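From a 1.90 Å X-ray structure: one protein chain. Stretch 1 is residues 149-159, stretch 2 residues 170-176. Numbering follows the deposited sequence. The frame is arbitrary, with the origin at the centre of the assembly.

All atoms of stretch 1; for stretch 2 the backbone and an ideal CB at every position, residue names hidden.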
# COMPACT_ATOMS: atom_id res chain seq x y z
N LYS A 149 11.33 -18.87 -1.62
CA LYS A 149 10.75 -18.94 -0.29
C LYS A 149 9.29 -18.47 -0.32
O LYS A 149 8.94 -17.48 0.33
CB LYS A 149 11.56 -18.10 0.69
CG LYS A 149 13.03 -18.45 0.72
CD LYS A 149 13.55 -18.37 2.14
CE LYS A 149 12.77 -19.30 3.05
NZ LYS A 149 12.81 -18.85 4.47
N LYS A 150 8.46 -19.19 -1.07
CA LYS A 150 7.07 -18.79 -1.25
C LYS A 150 6.32 -18.69 0.07
O LYS A 150 5.50 -17.79 0.27
CB LYS A 150 6.37 -19.77 -2.20
CG LYS A 150 4.88 -19.91 -1.97
CD LYS A 150 4.55 -21.25 -1.32
CE LYS A 150 3.19 -21.22 -0.65
NZ LYS A 150 2.83 -22.54 -0.04
N ASP A 151 6.60 -19.61 1.00
CA ASP A 151 5.80 -19.67 2.22
C ASP A 151 6.10 -18.48 3.13
O ASP A 151 5.18 -17.94 3.76
CB ASP A 151 6.06 -20.97 2.97
CG ASP A 151 5.72 -20.87 4.43
OD1 ASP A 151 6.65 -20.69 5.25
OD2 ASP A 151 4.52 -20.98 4.77
N LEU A 152 7.36 -18.08 3.23
CA LEU A 152 7.69 -16.91 4.03
C LEU A 152 7.06 -15.65 3.44
O LEU A 152 6.57 -14.79 4.18
CB LEU A 152 9.21 -16.75 4.12
CG LEU A 152 9.68 -15.64 5.06
CD1 LEU A 152 9.11 -15.84 6.45
CD2 LEU A 152 11.19 -15.59 5.10
N GLY A 153 7.06 -15.53 2.12
CA GLY A 153 6.48 -14.35 1.49
C GLY A 153 4.99 -14.25 1.71
O GLY A 153 4.47 -13.18 2.05
N LEU A 154 4.27 -15.36 1.51
CA LEU A 154 2.83 -15.37 1.75
C LEU A 154 2.50 -15.05 3.20
O LEU A 154 1.50 -14.38 3.48
CB LEU A 154 2.23 -16.72 1.36
CG LEU A 154 1.70 -16.92 -0.07
CD1 LEU A 154 0.70 -15.82 -0.44
CD2 LEU A 154 2.81 -17.01 -1.08
N ALA A 155 3.32 -15.52 4.14
CA ALA A 155 3.10 -15.18 5.54
C ALA A 155 3.26 -13.68 5.77
O ALA A 155 2.38 -13.04 6.37
CB ALA A 155 4.07 -15.97 6.43
N TYR A 156 4.37 -13.11 5.30
CA TYR A 156 4.58 -11.68 5.46
C TYR A 156 3.52 -10.88 4.74
O TYR A 156 3.04 -9.86 5.25
CB TYR A 156 5.97 -11.30 4.95
CG TYR A 156 7.08 -11.68 5.90
CD1 TYR A 156 6.80 -11.96 7.23
CD2 TYR A 156 8.39 -11.74 5.47
CE1 TYR A 156 7.81 -12.31 8.11
CE2 TYR A 156 9.40 -12.09 6.34
CZ TYR A 156 9.11 -12.37 7.65
OH TYR A 156 10.12 -12.71 8.52
N THR A 157 3.13 -11.32 3.54
CA THR A 157 2.06 -10.63 2.82
C THR A 157 0.73 -10.78 3.55
O THR A 157 -0.10 -9.87 3.50
CB THR A 157 1.96 -11.17 1.39
OG1 THR A 157 3.28 -11.39 0.88
CG2 THR A 157 1.27 -10.15 0.50
N HIS A 158 0.52 -11.90 4.24
CA HIS A 158 -0.69 -12.05 5.04
C HIS A 158 -0.67 -11.15 6.26
O HIS A 158 -1.71 -10.60 6.66
CB HIS A 158 -0.90 -13.51 5.44
CG HIS A 158 -1.74 -14.29 4.47
ND1 HIS A 158 -3.12 -14.19 4.44
CD2 HIS A 158 -1.41 -15.16 3.49
CE1 HIS A 158 -3.60 -14.97 3.50
NE2 HIS A 158 -2.58 -15.57 2.90
N CYS A 159 0.50 -10.97 6.87
CA CYS A 159 0.62 -10.03 7.99
C CYS A 159 0.26 -8.62 7.55
O CYS A 159 -0.39 -7.87 8.30
CB CYS A 159 2.04 -10.08 8.56
SG CYS A 159 2.27 -9.14 10.09
N UNK A 170 -3.84 -7.20 -2.80
CA UNK A 170 -3.68 -7.28 -4.25
C UNK A 170 -2.66 -8.35 -4.62
O UNK A 170 -2.88 -9.15 -5.54
CB UNK A 170 -3.26 -5.92 -4.82
N UNK A 171 -1.52 -8.37 -3.92
CA UNK A 171 -0.51 -9.40 -4.16
C UNK A 171 -1.04 -10.79 -3.83
O UNK A 171 -0.58 -11.78 -4.41
CB UNK A 171 0.75 -9.11 -3.34
N UNK A 172 -1.99 -10.88 -2.90
CA UNK A 172 -2.66 -12.15 -2.63
C UNK A 172 -3.42 -12.61 -3.86
O UNK A 172 -3.24 -13.74 -4.33
CB UNK A 172 -3.61 -12.02 -1.44
N UNK A 173 -4.31 -11.76 -4.36
CA UNK A 173 -5.04 -12.09 -5.58
C UNK A 173 -4.12 -12.47 -6.71
O UNK A 173 -4.32 -13.48 -7.38
CB UNK A 173 -5.92 -10.91 -6.01
N UNK A 174 -3.08 -11.66 -6.94
CA UNK A 174 -2.08 -11.99 -7.96
C UNK A 174 -1.49 -13.37 -7.72
O UNK A 174 -1.37 -14.17 -8.65
CB UNK A 174 -0.97 -10.94 -7.98
N UNK A 175 -1.13 -13.67 -6.47
CA UNK A 175 -0.54 -14.97 -6.16
C UNK A 175 -1.48 -16.10 -6.53
O UNK A 175 -1.09 -17.04 -7.24
CB UNK A 175 -0.18 -15.06 -4.68
N UNK A 176 -2.73 -16.04 -6.06
CA UNK A 176 -3.67 -17.12 -6.30
C UNK A 176 -4.00 -17.26 -7.78
O UNK A 176 -4.13 -18.37 -8.30
CB UNK A 176 -4.95 -16.89 -5.50

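The two helices run roughly antiparallel, with their N-to-C directions 145° apart and their axes 10.1 Å apart at closest approach. The nearest pair of CA atoms across the gap, 7.4 Å apart, belongs to T157 and position 172, so the backbones come nearest there.

At position 170 the CA-to-CB bond points away from stretch 1, which therefore sets no demand; almost any helix-compatible residue would do. It is Y170, whose ring stays out of contact.

Position 171 points toward stretch 1, and its ideal CB already lies 4.0 Å from T157 CG2. An alanine would satisfy that methyl, as would a longer chain able to turn aside. The residue is E171: its CB makes the methyl contact, while the rest of the chain, with chi1 and chi2 both m, leads its carboxylate away from the helix opposite. The acid thus contributes its aliphatic root here and forms no salt bridge across the interface.

Position 172 projects sideways, with nothing of stretch 1 within 5.5 Å of its ideal CB. The space beyond is bordered by the T157 methyl and the H158 ring, so a branched or flexible apolar chain, such as leucine, isoleucine or methionine, could reach in. L172 does so: CD1 comes 3.2 Å from T157 CG2, a close approach, and CD2 lies 4.3 Å from H158 CE1. The T157 methyl faces L172, while its hydroxyl is engaged within its own helix, T157 OG1 donating a very short 2.4 Å hydrogen bond to G153 O.

Positions 173 and 174 find no partner in stretch 1, and small residues are as acceptable as large ones. They are G173 and A174; the helical backbone accommodates both.

Position 175 points toward stretch 1, its ideal CB 4.4 Å from L154 CD1, with the aliphatic chain of K150 farther along. A long apolar or aromatic side chain could cover both. Y175, with chi1 t, lays one ring face against L154: L154 CD2 sits 3.6 Å from the centroid of the Y175 ring, 20° off its normal, in a CH-pi contact, and 3.4 Å from Y175 CE1. Farther out, Y175 OH lies 3.2 Å from K150 CE, a contact with carbon rather than a hydrogen bond.

Position 176 points sideways, so only a long side chain could approach H158, whose imidazole invites a polar end. Y176 brings its hydroxyl near enough for a water to bridge the helices, 2.7 Å from Y176 OH and 2.6 Å from H158 NE2.

Stretch 2 170-176: YELGAYY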
# COMPACT_ATOMS: atom_id res chain seq x y z
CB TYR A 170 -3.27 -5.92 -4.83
CG TYR A 170 -3.07 -5.92 -6.33
CD1 TYR A 170 -4.12 -5.61 -7.19
CD2 TYR A 170 -1.85 -6.24 -6.90
CE1 TYR A 170 -3.95 -5.61 -8.56
CE2 TYR A 170 -1.67 -6.25 -8.27
CZ TYR A 170 -2.72 -5.93 -9.09
OH TYR A 170 -2.55 -5.93 -10.46
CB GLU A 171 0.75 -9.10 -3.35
CG GLU A 171 1.46 -7.82 -3.75
CD GLU A 171 1.92 -7.82 -5.19
OE1 GLU A 171 2.57 -8.81 -5.61
OE2 GLU A 171 1.64 -6.84 -5.91
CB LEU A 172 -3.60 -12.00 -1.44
CG LEU A 172 -2.98 -12.10 -0.06
CD1 LEU A 172 -1.66 -11.37 -0.03
CD2 LEU A 172 -3.95 -11.52 0.93
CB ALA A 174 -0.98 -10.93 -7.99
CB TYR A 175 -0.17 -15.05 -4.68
CG TYR A 175 0.24 -16.44 -4.27
CD1 TYR A 175 1.51 -16.92 -4.54
CD2 TYR A 175 -0.65 -17.29 -3.62
CE1 TYR A 175 1.89 -18.19 -4.17
CE2 TYR A 175 -0.28 -18.56 -3.25
CZ TYR A 175 0.99 -19.01 -3.53
OH TYR A 175 1.37 -20.28 -3.16
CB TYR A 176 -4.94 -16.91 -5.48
CG TYR A 176 -4.78 -17.44 -4.09
CD1 TYR A 176 -4.73 -18.81 -3.86
CD2 TYR A 176 -4.66 -16.58 -3.01
CE1 TYR A 176 -4.57 -19.30 -2.59
CE2 TYR A 176 -4.50 -17.07 -1.73
CZ TYR A 176 -4.46 -18.44 -1.53
OH TYR A 176 -4.31 -18.95 -0.26
O HOH W 1 -3.87 -17.60 2.05
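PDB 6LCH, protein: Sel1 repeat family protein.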